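Local coordinates for sugar fermentation stimulation protein homolog (Pyrococcus furiosus, PDB 4DA2) that probably binds DNA and combines an OB-fold domain with a PD-(D/E)xK nuclease-like domain that binds calcium, at residues A[9-15]-A[51-57]. The protein carries 1 engineered substitution. Residues are numbered along the deposited sequence.
Sequences PLFPCIF and RIGYCTP
Residues 11-15 of strand 11-18 and strand 52-57, both extended (C13 phi/psi -150/164), pair antiparallel; the N-to-C directions of these short segments lie at 133°, well short of 180°, so the pair is twisted, axes 4.4 Å apart at closest. F11-C55 (N to O 2.8 Å, both ways) and C13-G53 (N to O 2.9 Å, both ways) are hydrogen-bonded pairs; P12-Y54 and I14-I52 are non-hydrogen-bonded (CA-CA 4.5 and 4.8 Å). F15 N donates to R51 O (2.8 Å) and T56 OG1 to P9 O (2.7 Å); P9 follows a cis peptide. On one face C13 SG (chi1 p) fills the place over G53, where an ideal CB would be tight at 3.3 Å, and meets C55 SG at 3.7 Å. Beyond, F11 (chi1 m) lays CE2 3.6 Å from P57 CG. On the other face the Y54 ring (chi1 m) flanks P12, CE1 to CB 3.9 Å, while L10 CD1 packs 4.0 Å from Y54 CB. This OB-fold barrel-wall pair sits between strand 23-28 (I14 hydrogen-bonded to R27) and strand 65-72 (Y54 to L68 and G69).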
# COMPACT_ATOMS: atom_id res chain seq x y z
N PRO A 9 -7.79 14.63 12.32
CA PRO A 9 -7.73 15.77 11.39
C PRO A 9 -6.66 15.59 10.31
O PRO A 9 -5.72 14.82 10.48
CB PRO A 9 -7.33 16.93 12.30
CG PRO A 9 -6.55 16.31 13.38
CD PRO A 9 -7.07 14.91 13.57
N LEU A 10 -6.81 16.33 9.22
CA LEU A 10 -5.90 16.26 8.10
C LEU A 10 -5.30 17.64 7.91
O LEU A 10 -6.03 18.62 7.77
CB LEU A 10 -6.67 15.78 6.85
CG LEU A 10 -5.85 15.19 5.71
CD1 LEU A 10 -5.02 14.00 6.20
CD2 LEU A 10 -6.77 14.81 4.53
N PHE A 11 -3.97 17.74 7.97
CA PHE A 11 -3.28 19.03 7.82
C PHE A 11 -2.50 19.12 6.51
O PHE A 11 -1.58 18.33 6.30
CB PHE A 11 -2.33 19.29 9.01
CG PHE A 11 -3.01 19.31 10.36
CD1 PHE A 11 -4.10 20.15 10.59
CD2 PHE A 11 -2.55 18.50 11.39
CE1 PHE A 11 -4.73 20.18 11.84
CE2 PHE A 11 -3.18 18.52 12.65
CZ PHE A 11 -4.27 19.36 12.87
N PRO A 12 -2.85 20.08 5.63
CA PRO A 12 -1.96 20.32 4.48
C PRO A 12 -0.61 20.82 5.01
O PRO A 12 -0.55 21.47 6.06
CB PRO A 12 -2.67 21.43 3.69
CG PRO A 12 -3.63 22.05 4.65
CD PRO A 12 -4.00 21.00 5.65
N CYS A 13 0.46 20.48 4.31
CA CYS A 13 1.81 20.87 4.70
C CYS A 13 2.64 21.00 3.44
O CYS A 13 2.21 20.56 2.35
CB CYS A 13 2.41 19.83 5.66
SG CYS A 13 2.75 18.21 4.90
N ILE A 14 3.79 21.66 3.55
CA ILE A 14 4.75 21.71 2.47
C ILE A 14 5.88 20.75 2.76
O ILE A 14 6.50 20.82 3.84
CB ILE A 14 5.33 23.15 2.24
CG1 ILE A 14 4.18 24.16 2.03
CG2 ILE A 14 6.36 23.14 1.08
CD1 ILE A 14 4.59 25.62 2.16
N PHE A 15 6.15 19.86 1.82
CA PHE A 15 7.27 18.95 1.98
C PHE A 15 8.57 19.71 1.80
O PHE A 15 8.75 20.42 0.81
CB PHE A 15 7.20 17.78 1.00
CG PHE A 15 8.27 16.77 1.24
CD1 PHE A 15 8.17 15.88 2.30
CD2 PHE A 15 9.40 16.71 0.41
CE1 PHE A 15 9.21 14.94 2.56
CE2 PHE A 15 10.41 15.78 0.66
CZ PHE A 15 10.32 14.89 1.73
N ARG A 51 6.40 20.50 -2.63
CA ARG A 51 5.17 19.72 -2.89
C ARG A 51 4.25 19.72 -1.70
O ARG A 51 4.70 19.68 -0.56
CB ARG A 51 5.54 18.29 -3.27
CG ARG A 51 6.17 18.12 -4.64
CD ARG A 51 5.08 18.09 -5.72
NE ARG A 51 5.55 17.50 -6.97
CZ ARG A 51 6.22 18.15 -7.92
NH1 ARG A 51 6.52 19.43 -7.77
NH2 ARG A 51 6.61 17.50 -9.01
N ILE A 52 2.94 19.78 -1.95
CA ILE A 52 1.97 19.75 -0.88
C ILE A 52 1.73 18.32 -0.40
O ILE A 52 1.37 17.46 -1.20
CB ILE A 52 0.64 20.38 -1.33
CG1 ILE A 52 0.86 21.80 -1.90
CG2 ILE A 52 -0.37 20.38 -0.17
CD1 ILE A 52 1.63 22.76 -0.95
N GLY A 53 1.95 18.09 0.89
CA GLY A 53 1.61 16.81 1.54
C GLY A 53 0.45 17.01 2.49
O GLY A 53 -0.06 18.12 2.66
N TYR A 54 0.02 15.92 3.11
CA TYR A 54 -1.05 15.91 4.10
C TYR A 54 -0.59 15.09 5.28
O TYR A 54 -0.11 13.97 5.10
CB TYR A 54 -2.36 15.39 3.50
CG TYR A 54 -2.90 16.39 2.54
CD1 TYR A 54 -3.80 17.37 2.95
CD2 TYR A 54 -2.43 16.41 1.23
CE1 TYR A 54 -4.25 18.34 2.01
CE2 TYR A 54 -2.87 17.34 0.32
CZ TYR A 54 -3.76 18.29 0.70
OH TYR A 54 -4.11 19.19 -0.29
N CYS A 55 -0.68 15.69 6.49
CA CYS A 55 -0.24 15.04 7.72
C CYS A 55 -1.43 14.82 8.67
O CYS A 55 -2.45 15.47 8.52
CB CYS A 55 0.80 15.92 8.46
SG CYS A 55 2.43 15.84 7.77
N THR A 56 -1.29 13.86 9.58
CA THR A 56 -2.22 13.72 10.70
C THR A 56 -1.43 13.56 12.00
O THR A 56 -0.29 13.07 11.97
CB THR A 56 -3.20 12.54 10.49
OG1 THR A 56 -4.32 12.71 11.37
CG2 THR A 56 -2.54 11.18 10.72
N PRO A 57 -2.00 14.01 13.15
CA PRO A 57 -1.23 13.93 14.40
C PRO A 57 -1.06 12.49 14.80
O PRO A 57 -1.83 11.63 14.38
CB PRO A 57 -2.12 14.66 15.42
CG PRO A 57 -3.03 15.51 14.62
CD PRO A 57 -3.28 14.72 13.36